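Local coordinates for endo-beta-N-acetylglucosaminidase F1 (Bacteroides thetaiotaomicron VPI-5482, PDB 6TCV), which probably cleaves the N,N'-diacetylchitobiose core of high-mannose N-glycans between its two N-acetylglucosamine residues, as a glycoside hydrolase of gut Bacteroides, at residues Cys276-Leu289 with Met320-Met333. The protein carries 2 engineered substitutions. Sequence-based numbering, arbitrary orientation. Where two conformers were deposited one is given.
Sequences CKAYNLDGVNYADL and MPDKLVTVFDWGQM. Engineered in segment 276-289: A287 (natural residue Asp), L289 (natural residue Glu). With NAG (2-acetamido-2-deoxy-beta-D-glucopyranose), chain B; NAG (2-acetamido-2-deoxy-beta-D-glucopyranose), chain C.
V284 and T326 meet across adjoining strands, the V284 carbonyl gripped weakly by T326 N and more closely by T326 OG1, 2.8 Å from V284 O. Threonine suits this place because OG1, set between the backbone N and the carbonyl carbon (chi1 74°), reaches back to the neighbouring strand; the hydroxyl also bonds Y171. Where the strands begin, G283 lets the backbones close in, its CA 3.1 Å from L324 O, where a CB would clash. Unbranched M320 lays its CE 3.7 Å from V284 CG1, with C276 beside the sulfur. Strands 283-287 and 324-329 run parallel, joined through helix 306-319 in a beta-alpha-beta unit, consistent with the (beta/alpha)8 barrel of this endoglycosidase family. On the helix side, M333 bends CE to 3.6 Å from Y286 CB, while Y286 OH bonds T316. At the C-terminal strand ends the contact meets sugar: engineered L289 puts CD1 at the F328 ring edge, in plane, and the flat ring suits the acetamide methyl C8 of NAG (chain B), 3.6 Å above its centre. With an alanine in place of F328, that acetamide would probably lose its aromatic floor and be freer to turn. W330 offers its indole face to C6 of NAG (chain C). The looser side is W330-Q332, where D288 OD2 accepts Q332 N through its anti lone pair (2.9 Å) and waters bridge D288 to W330 O and Q332 OE1.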
loop_
_atom_site.group_PDB
_atom_site.type_symbol
_atom_site.label_atom_id
_atom_site.label_comp_id
_atom_site.label_asym_id
_atom_site.label_seq_id
_atom_site.Cartn_x
_atom_site.Cartn_y
_atom_site.Cartn_z
ATOM N N CYS A 276 6.669 -1.983 -10.177
ATOM C CA CYS A 276 6.734 -2.487 -8.807
ATOM C C CYS A 276 7.421 -3.823 -8.759
ATOM O O CYS A 276 8.078 -4.142 -7.747
ATOM C CB CYS A 276 5.307 -2.536 -8.209
ATOM S SG CYS A 276 4.597 -0.918 -7.875
ATOM N N LYS A 277 7.295 -4.636 -9.790
ATOM C CA LYS A 277 8.004 -5.896 -9.856
ATOM C C LYS A 277 9.494 -5.663 -10.126
ATOM O O LYS A 277 10.369 -6.196 -9.430
ATOM C CB LYS A 277 7.390 -6.767 -10.965
ATOM C CG LYS A 277 8.031 -8.143 -11.065
ATOM C CD LYS A 277 7.414 -8.918 -12.209
ATOM C CE LYS A 277 8.308 -10.031 -12.711
ATOM N NZ LYS A 277 8.231 -11.134 -11.743
ATOM N N ALA A 278 9.822 -4.867 -11.126
ATOM C CA ALA A 278 11.223 -4.699 -11.535
ATOM C C ALA A 278 12.058 -4.089 -10.438
ATOM O O ALA A 278 13.235 -4.441 -10.289
ATOM C CB ALA A 278 11.282 -3.835 -12.810
ATOM N N TYR A 279 11.499 -3.158 -9.688
ATOM C CA TYR A 279 12.240 -2.444 -8.656
ATOM C C TYR A 279 11.956 -2.987 -7.257
ATOM O O TYR A 279 12.440 -2.423 -6.269
ATOM C CB TYR A 279 12.036 -0.947 -8.725
ATOM C CG TYR A 279 12.508 -0.341 -10.040
ATOM C CD1 TYR A 279 13.879 -0.300 -10.340
ATOM C CD2 TYR A 279 11.638 0.141 -10.999
ATOM C CE1 TYR A 279 14.345 0.275 -11.515
ATOM C CE2 TYR A 279 12.125 0.716 -12.215
ATOM C CZ TYR A 279 13.458 0.753 -12.442
ATOM O OH TYR A 279 13.906 1.323 -13.615
ATOM N N ASN A 280 11.217 -4.088 -7.169
ATOM C CA ASN A 280 10.956 -4.772 -5.893
ATOM C C ASN A 280 10.360 -3.785 -4.881
ATOM O O ASN A 280 10.930 -3.522 -3.802
ATOM C CB ASN A 280 12.214 -5.493 -5.398
ATOM C CG ASN A 280 11.943 -6.568 -4.353
ATOM O OD1 ASN A 280 10.821 -7.032 -4.129
ATOM N ND2 ASN A 280 13.041 -7.022 -3.727
ATOM N N LEU A 281 9.211 -3.214 -5.251
ATOM C CA LEU A 281 8.457 -2.280 -4.432
ATOM C C LEU A 281 7.173 -2.945 -3.953
ATOM O O LEU A 281 6.822 -4.047 -4.382
ATOM C CB LEU A 281 8.143 -0.987 -5.171
ATOM C CG LEU A 281 9.356 -0.314 -5.825
ATOM C CD1 LEU A 281 8.892 0.949 -6.510
ATOM C CD2 LEU A 281 10.398 0.021 -4.723
ATOM N N ASP A 282 6.412 -2.266 -3.104
ATOM C CA ASP A 282 5.279 -2.879 -2.421
ATOM C C ASP A 282 3.925 -2.385 -2.873
ATOM O O ASP A 282 2.917 -2.790 -2.279
ATOM C CB ASP A 282 5.435 -2.729 -0.903
ATOM C CG ASP A 282 6.657 -3.409 -0.417
ATOM O OD1 ASP A 282 6.705 -4.653 -0.477
ATOM O OD2 ASP A 282 7.612 -2.712 0.038
ATOM N N GLY A 283 3.860 -1.521 -3.888
ATOM C CA GLY A 283 2.617 -1.027 -4.439
ATOM C C GLY A 283 2.739 0.416 -4.822
ATOM O O GLY A 283 3.831 0.919 -5.081
ATOM N N VAL A 284 1.584 1.069 -4.868
ATOM C CA VAL A 284 1.439 2.392 -5.483
ATOM C C VAL A 284 0.531 3.289 -4.671
ATOM O O VAL A 284 -0.370 2.824 -3.951
ATOM C CB VAL A 284 0.891 2.231 -6.933
ATOM C CG1 VAL A 284 -0.546 1.723 -6.945
ATOM C CG2 VAL A 284 0.990 3.513 -7.744
ATOM N N ASN A 285 0.750 4.597 -4.768
ATOM C CA ASN A 285 -0.237 5.619 -4.410
ATOM C C ASN A 285 -0.599 6.401 -5.670
ATOM O O ASN A 285 0.313 6.789 -6.426
ATOM C CB ASN A 285 0.281 6.609 -3.375
ATOM C CG ASN A 285 -0.735 7.685 -3.064
ATOM O OD1 ASN A 285 -1.712 7.432 -2.282
ATOM N ND2 ASN A 285 -0.636 8.773 -3.660
ATOM N N TYR A 286 -1.890 6.612 -5.897
ATOM C CA TYR A 286 -2.373 7.465 -6.983
ATOM C C TYR A 286 -2.903 8.778 -6.421
ATOM O O TYR A 286 -3.809 8.785 -5.572
ATOM C CB TYR A 286 -3.484 6.728 -7.725
ATOM C CG TYR A 286 -3.019 5.549 -8.565
ATOM C CD1 TYR A 286 -1.969 5.648 -9.438
ATOM C CD2 TYR A 286 -3.682 4.312 -8.483
ATOM C CE1 TYR A 286 -1.587 4.588 -10.241
ATOM C CE2 TYR A 286 -3.299 3.230 -9.292
ATOM C CZ TYR A 286 -2.254 3.397 -10.175
ATOM O OH TYR A 286 -1.861 2.363 -10.999
ATOM N N ALA A 287 -2.377 9.876 -6.980
ATOM C CA ALA A 287 -2.768 11.235 -6.641
ATOM C C ALA A 287 -3.149 11.985 -7.916
ATOM O O ALA A 287 -2.286 12.305 -8.765
ATOM C CB ALA A 287 -1.628 11.911 -5.885
ATOM N N ASP A 288 -4.443 12.235 -8.055
ATOM C CA ASP A 288 -5.009 12.879 -9.240
ATOM C C ASP A 288 -4.948 14.389 -9.115
ATOM O O ASP A 288 -5.915 15.035 -8.718
ATOM C CB ASP A 288 -6.449 12.438 -9.488
ATOM C CG ASP A 288 -7.093 13.186 -10.650
ATOM O OD1 ASP A 288 -6.375 13.508 -11.643
ATOM O OD2 ASP A 288 -8.310 13.425 -10.615
ATOM N N LEU A 289 -3.763 14.942 -9.394
ATOM C CA LEU A 289 -3.513 16.381 -9.445
ATOM C C LEU A 289 -2.682 16.715 -10.667
ATOM O O LEU A 289 -1.895 15.911 -11.131
ATOM C CB LEU A 289 -2.759 16.910 -8.185
ATOM C CG LEU A 289 -3.529 16.812 -6.892
ATOM C CD1 LEU A 289 -3.326 15.505 -6.194
ATOM C CD2 LEU A 289 -3.134 17.930 -5.936
ATOM N N MET A 320 -1.276 -6.677 -9.723
ATOM C CA MET A 320 -0.385 -6.892 -8.569
ATOM C C MET A 320 -1.240 -7.156 -7.331
ATOM O O MET A 320 -1.252 -6.374 -6.364
ATOM C CB MET A 320 0.631 -5.759 -8.359
ATOM C CG MET A 320 0.107 -4.356 -8.197
ATOM S SD MET A 320 1.529 -3.213 -8.127
ATOM C CE MET A 320 0.747 -1.681 -7.587
ATOM N N PRO A 321 -1.890 -8.338 -7.290
ATOM C CA PRO A 321 -2.868 -8.574 -6.229
ATOM C C PRO A 321 -2.249 -8.713 -4.862
ATOM O O PRO A 321 -2.956 -8.546 -3.854
ATOM C CB PRO A 321 -3.574 -9.853 -6.654
ATOM C CG PRO A 321 -2.622 -10.492 -7.610
ATOM C CD PRO A 321 -1.900 -9.386 -8.303
ATOM N N ASP A 322 -0.973 -9.044 -4.744
ATOM C CA ASP A 322 -0.366 -9.107 -3.413
ATOM C C ASP A 322 0.204 -7.769 -2.941
ATOM O O ASP A 322 0.692 -7.712 -1.812
ATOM C CB ASP A 322 0.708 -10.207 -3.364
ATOM C CG ASP A 322 1.821 -9.963 -4.346
ATOM O OD1 ASP A 322 1.570 -9.421 -5.428
ATOM O OD2 ASP A 322 2.957 -10.398 -4.050
ATOM N N LYS A 323 0.143 -6.715 -3.758
ATOM C CA LYS A 323 0.726 -5.418 -3.421
ATOM C C LYS A 323 -0.358 -4.395 -3.118
ATOM O O LYS A 323 -1.541 -4.611 -3.410
ATOM C CB LYS A 323 1.621 -4.938 -4.572
ATOM C CG LYS A 323 2.805 -5.870 -4.805
ATOM C CD LYS A 323 3.843 -5.310 -5.758
ATOM C CE LYS A 323 5.048 -6.204 -5.932
ATOM N NZ LYS A 323 4.723 -7.275 -6.873
ATOM N N LEU A 324 0.039 -3.291 -2.494
ATOM C CA LEU A 324 -0.905 -2.282 -2.055
ATOM C C LEU A 324 -1.322 -1.358 -3.191
ATOM O O LEU A 324 -0.474 -0.829 -3.917
ATOM C CB LEU A 324 -0.306 -1.451 -0.925
ATOM C CG LEU A 324 -0.039 -2.239 0.353
ATOM C CD1 LEU A 324 0.743 -1.357 1.319
ATOM C CD2 LEU A 324 -1.333 -2.672 1.029
ATOM N N VAL A 325 -2.630 -1.133 -3.330
ATOM C CA VAL A 325 -3.188 -0.104 -4.202
ATOM C C VAL A 325 -3.830 0.928 -3.305
ATOM O O VAL A 325 -4.764 0.615 -2.545
ATOM C CB VAL A 325 -4.156 -0.694 -5.224
ATOM C CG1 VAL A 325 -4.808 0.389 -6.089
ATOM C CG2 VAL A 325 -3.429 -1.713 -6.087
ATOM N N THR A 326 -3.289 2.127 -3.336
ATOM C CA THR A 326 -3.694 3.152 -2.387
ATOM C C THR A 326 -3.943 4.445 -3.145
ATOM O O THR A 326 -3.390 4.660 -4.230
ATOM C CB THR A 326 -2.653 3.364 -1.266
ATOM O OG1 THR A 326 -1.496 4.061 -1.747
ATOM C CG2 THR A 326 -2.202 2.060 -0.668
ATOM N N VAL A 327 -4.768 5.310 -2.576
ATOM C CA VAL A 327 -5.174 6.552 -3.222
ATOM C C VAL A 327 -5.144 7.718 -2.240
ATOM O O VAL A 327 -5.433 7.581 -1.050
ATOM C CB VAL A 327 -6.519 6.493 -3.948
ATOM C CG1 VAL A 327 -6.487 5.440 -5.017
ATOM C CG2 VAL A 327 -7.619 6.221 -2.976
ATOM N N PHE A 328 -4.801 8.879 -2.751
ATOM C CA PHE A 328 -5.099 10.177 -2.115
ATOM C C PHE A 328 -6.491 10.606 -2.520
ATOM O O PHE A 328 -6.809 10.600 -3.718
ATOM C CB PHE A 328 -4.016 11.147 -2.577
ATOM C CG PHE A 328 -4.063 12.519 -1.949
ATOM C CD1 PHE A 328 -4.129 12.719 -0.586
ATOM C CD2 PHE A 328 -3.983 13.654 -2.747
ATOM C CE1 PHE A 328 -4.098 13.995 -0.046
ATOM C CE2 PHE A 328 -3.977 14.944 -2.207
ATOM C CZ PHE A 328 -4.021 15.116 -0.852
ATOM N N ASP A 329 -7.347 10.900 -1.551
ATOM C CA ASP A 329 -8.700 11.334 -1.852
ATOM C C ASP A 329 -8.759 12.811 -2.224
ATOM O O ASP A 329 -8.882 13.700 -1.364
ATOM C CB ASP A 329 -9.629 11.022 -0.693
ATOM C CG ASP A 329 -11.062 11.358 -0.988
ATOM O OD1 ASP A 329 -11.402 11.675 -2.147
ATOM O OD2 ASP A 329 -11.888 11.338 -0.047
ATOM N N TRP A 330 -8.537 13.106 -3.496
ATOM C CA TRP A 330 -8.494 14.473 -4.015
ATOM C C TRP A 330 -8.801 14.360 -5.514
ATOM O O TRP A 330 -8.489 13.344 -6.143
ATOM C CB TRP A 330 -7.108 15.110 -3.805
ATOM C CG TRP A 330 -7.108 16.559 -4.013
ATOM C CD1 TRP A 330 -6.574 17.276 -5.064
ATOM C CD2 TRP A 330 -7.626 17.533 -3.103
ATOM N NE1 TRP A 330 -6.809 18.636 -4.852
ATOM C CE2 TRP A 330 -7.419 18.819 -3.649
ATOM C CE3 TRP A 330 -8.252 17.437 -1.854
ATOM C CZ2 TRP A 330 -7.831 19.994 -2.987
ATOM C CZ3 TRP A 330 -8.692 18.592 -1.231
ATOM C CH2 TRP A 330 -8.428 19.841 -1.766
ATOM N N GLY A 331 -9.328 15.416 -6.124
ATOM C CA GLY A 331 -9.654 15.335 -7.544
ATOM C C GLY A 331 -10.710 14.282 -7.756
ATOM O O GLY A 331 -11.623 14.124 -6.951
ATOM N N GLN A 332 -10.529 13.493 -8.801
ATOM C CA GLN A 332 -11.486 12.466 -9.185
ATOM C C GLN A 332 -11.002 11.068 -8.837
ATOM O O GLN A 332 -11.506 10.096 -9.392
ATOM C CB GLN A 332 -11.748 12.572 -10.682
ATOM C CG GLN A 332 -12.760 13.632 -11.078
ATOM C CD GLN A 332 -12.438 15.026 -10.577
ATOM O OE1 GLN A 332 -11.469 15.662 -11.003
ATOM N NE2 GLN A 332 -13.271 15.523 -9.673
ATOM N N MET A 333 -10.053 10.936 -7.913
ATOM C CA MET A 333 -9.369 9.669 -7.717
ATOM C C MET A 333 -10.171 8.617 -6.952
ATOM O O MET A 333 -9.833 7.423 -7.046
ATOM C CB MET A 333 -8.017 9.875 -6.985
ATOM C CG MET A 333 -7.041 8.726 -7.207
ATOM S SD MET A 333 -6.520 8.612 -8.948
ATOM C CE MET A 333 -6.757 6.846 -9.270
HETATM C C1 NAG B . -1.180 18.421 -2.417
HETATM C C2 NAG B . -0.331 17.349 -3.074
HETATM C C3 NAG B . 1.070 17.814 -3.475
HETATM C C4 NAG B . 1.346 19.201 -2.927
HETATM C C5 NAG B . 0.932 19.228 -1.469
HETATM C C6 NAG B . 1.297 20.516 -0.741
HETATM C C7 NAG B . -0.510 14.931 -2.645
HETATM C C8 NAG B . -0.448 13.856 -1.577
HETATM N N2 NAG B . -0.270 16.171 -2.227
HETATM O O3 NAG B . 1.177 17.830 -4.902
HETATM O O4 NAG B . 2.761 19.434 -3.024
HETATM O O5 NAG B . -0.499 19.099 -1.354
HETATM O O6 NAG B . 0.773 20.510 0.547
HETATM O O7 NAG B . -0.783 14.686 -3.826
HETATM C C1 NAG C . -4.302 22.445 -3.573
HETATM C C2 NAG C . -2.860 22.723 -3.924
HETATM C C3 NAG C . -2.118 21.422 -4.203
HETATM C C4 NAG C . -2.326 20.479 -3.037
HETATM C C5 NAG C . -3.815 20.229 -2.885
HETATM C C6 NAG C . -4.192 19.182 -1.866
HETATM C C7 NAG C . -2.653 24.848 -5.123
HETATM C C8 NAG C . -2.803 25.528 -6.466
HETATM N N2 NAG C . -2.806 23.548 -5.128
HETATM O O3 NAG C . -0.747 21.742 -4.418
HETATM O O4 NAG C . -1.606 19.295 -3.425
HETATM O O5 NAG C . -4.406 21.480 -2.525
HETATM O O6 NAG C . -3.588 19.545 -0.602
HETATM O O7 NAG C . -2.412 25.469 -4.094
HETATM O O HOH W 1 -5.942 12.261 -5.732
HETATM O O HOH W 2 -9.401 14.964 -12.532
#